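Side-chain contact in phosphodiesterase (Trypanosoma brucei brucei, PDB 5H2Q), which belongs to the cyclic nucleotide phosphodiesterase family, an all-helical metalloenzyme fold that here holds a zinc ion and a magnesium ion: residues I19-V24 with A51-L56. Sequence-based numbering, arbitrary orientation. Where two conformers were deposited one is given.
Sequences IEFPNV and AYRLLL
The carbonyl oxygen of I19 and the NE of R53 are joined through one water, which accepts from R53 NE at 2.9 Å and lies 2.6 Å from I19 O, to which it probably donates. No direct hydrogen bond links the two segments; I19 O and R53 NE themselves stay 3.6 Å apart. R53 starts toward the loop, and the bend at chi2 (-58°) turns its end to run alongside it, between E20 and Y52. The flat guanidinium is sandwiched there: CG of E20 lies over one face, displaced toward the rim, while Y52 CE2 sits over the centre of the opposite face, 3.8 Å above its plane. The E20 carboxylate does not close a salt bridge, since OE2 remains 4.8 Å from R53 NH1. NH1 hydrogen-bonds to the carbonyl of L17, the last residue of helix 10-17. Lower on the same side chain, R53 CG lies 4.3 Å from CE2 of F21, whose ring also packs on A49 and I50 of helix 43-58. R53 thus links the end of helix 10-17 directly, and the following loop through water, to helix 43-58, alongside the packing of I19 and F21 on that helix, with the nearby E20 charge probably adding a modest electrostatic attraction.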
loop_
_atom_site.group_PDB
_atom_site.type_symbol
_atom_site.label_atom_id
_atom_site.label_comp_id
_atom_site.label_asym_id
_atom_site.label_seq_id
_atom_site.Cartn_x
_atom_site.Cartn_y
_atom_site.Cartn_z
ATOM N N ILE A 19 -12.251 14.083 14.219
ATOM C CA ILE A 19 -11.212 14.798 13.458
ATOM C C ILE A 19 -11.652 15.162 12.026
ATOM O O ILE A 19 -12.036 14.292 11.244
ATOM C CB ILE A 19 -9.872 14.006 13.483
ATOM C CG1 ILE A 19 -9.395 13.723 14.933
ATOM C CG2 ILE A 19 -8.771 14.683 12.623
ATOM C CD1 ILE A 19 -8.286 12.700 15.019
ATOM N N GLU A 20 -11.528 16.442 11.661
ATOM C CA GLU A 20 -11.904 16.891 10.321
ATOM C C GLU A 20 -10.767 17.664 9.655
ATOM O O GLU A 20 -9.860 18.127 10.360
ATOM C CB GLU A 20 -13.229 17.682 10.352
ATOM C CG GLU A 20 -14.447 16.776 10.410
ATOM C CD GLU A 20 -15.790 17.479 10.347
ATOM O OE1 GLU A 20 -16.199 17.877 9.233
ATOM O OE2 GLU A 20 -16.456 17.585 11.401
ATOM N N PHE A 21 -10.819 17.821 8.311
ATOM C CA PHE A 21 -9.742 18.470 7.558
ATOM C C PHE A 21 -10.283 19.548 6.618
ATOM O O PHE A 21 -10.047 19.458 5.421
ATOM C CB PHE A 21 -8.931 17.429 6.761
ATOM C CG PHE A 21 -8.464 16.265 7.605
ATOM C CD1 PHE A 21 -7.364 16.389 8.441
ATOM C CD2 PHE A 21 -9.114 15.031 7.542
ATOM C CE1 PHE A 21 -6.951 15.318 9.243
ATOM C CE2 PHE A 21 -8.710 13.970 8.363
ATOM C CZ PHE A 21 -7.638 14.127 9.212
ATOM N N PRO A 22 -10.984 20.579 7.120
ATOM C CA PRO A 22 -11.522 21.609 6.199
ATOM C C PRO A 22 -10.476 22.440 5.460
ATOM O O PRO A 22 -10.755 22.891 4.351
ATOM C CB PRO A 22 -12.403 22.470 7.104
ATOM C CG PRO A 22 -11.889 22.229 8.477
ATOM C CD PRO A 22 -11.369 20.849 8.523
ATOM N N ASN A 23 -9.261 22.600 6.023
ATOM C CA ASN A 23 -8.223 23.428 5.384
ATOM C C ASN A 23 -7.040 22.670 4.798
ATOM O O ASN A 23 -6.095 23.291 4.307
ATOM C CB ASN A 23 -7.725 24.488 6.384
ATOM C CG ASN A 23 -8.741 25.565 6.677
ATOM O OD1 ASN A 23 -9.967 25.360 6.599
ATOM N ND2 ASN A 23 -8.241 26.726 7.071
ATOM N N VAL A 24 -7.091 21.323 4.835
ATOM C CA VAL A 24 -6.030 20.471 4.327
ATOM C C VAL A 24 -6.721 19.435 3.448
ATOM O O VAL A 24 -7.457 18.577 3.950
ATOM C CB VAL A 24 -5.201 19.796 5.464
ATOM C CG1 VAL A 24 -4.051 18.978 4.881
ATOM C CG2 VAL A 24 -4.667 20.833 6.471
ATOM N N ALA A 51 -8.010 8.231 6.463
ATOM C CA ALA A 51 -8.613 7.164 5.683
ATOM C C ALA A 51 -10.154 7.217 5.781
ATOM O O ALA A 51 -10.845 7.101 4.781
ATOM C CB ALA A 51 -8.096 5.827 6.177
ATOM N N TYR A 52 -10.674 7.486 6.983
ATOM C CA TYR A 52 -12.123 7.543 7.222
ATOM C C TYR A 52 -12.780 8.665 6.415
ATOM O O TYR A 52 -13.715 8.396 5.673
ATOM C CB TYR A 52 -12.372 7.720 8.730
ATOM C CG TYR A 52 -13.827 7.761 9.147
ATOM C CD1 TYR A 52 -14.643 6.640 9.005
ATOM C CD2 TYR A 52 -14.349 8.868 9.812
ATOM C CE1 TYR A 52 -15.974 6.659 9.412
ATOM C CE2 TYR A 52 -15.682 8.901 10.219
ATOM C CZ TYR A 52 -16.484 7.787 10.034
ATOM O OH TYR A 52 -17.797 7.816 10.426
ATOM N N ARG A 53 -12.264 9.902 6.533
ATOM C CA ARG A 53 -12.815 11.045 5.817
ATOM C C ARG A 53 -12.591 10.970 4.324
ATOM O O ARG A 53 -13.463 11.390 3.561
ATOM C CB ARG A 53 -12.304 12.363 6.415
ATOM C CG ARG A 53 -12.728 12.596 7.853
ATOM C CD ARG A 53 -14.243 12.579 7.996
ATOM N NE ARG A 53 -14.684 12.643 9.389
ATOM C CZ ARG A 53 -15.959 12.683 9.769
ATOM N NH1 ARG A 53 -16.273 12.758 11.055
ATOM N NH2 ARG A 53 -16.931 12.656 8.864
ATOM N N LEU A 54 -11.451 10.419 3.889
ATOM C CA LEU A 54 -11.214 10.259 2.450
ATOM C C LEU A 54 -12.286 9.347 1.843
ATOM O O LEU A 54 -12.917 9.698 0.847
ATOM C CB LEU A 54 -9.831 9.652 2.212
ATOM C CG LEU A 54 -9.423 9.427 0.761
ATOM C CD1 LEU A 54 -9.195 10.782 0.024
ATOM C CD2 LEU A 54 -8.192 8.569 0.694
ATOM N N LEU A 55 -12.511 8.197 2.482
ATOM C CA LEU A 55 -13.473 7.220 1.984
ATOM C C LEU A 55 -14.925 7.703 2.130
ATOM O O LEU A 55 -15.679 7.632 1.169
ATOM C CB LEU A 55 -13.222 5.853 2.626
ATOM C CG LEU A 55 -12.108 4.975 2.000
ATOM C CD1 LEU A 55 -10.815 5.752 1.706
ATOM C CD2 LEU A 55 -11.804 3.772 2.874
ATOM N N LEU A 56 -15.311 8.249 3.289
ATOM C CA LEU A 56 -16.710 8.736 3.392
ATOM C C LEU A 56 -16.946 9.896 2.411
ATOM O O LEU A 56 -18.028 10.006 1.827
ATOM C CB LEU A 56 -17.028 9.229 4.820
ATOM C CG LEU A 56 -17.411 8.220 5.868
ATOM C CD1 LEU A 56 -17.947 8.943 7.103
ATOM C CD2 LEU A 56 -18.447 7.198 5.366
HETATM O O HOH W 1 -12.700 11.763 11.245
#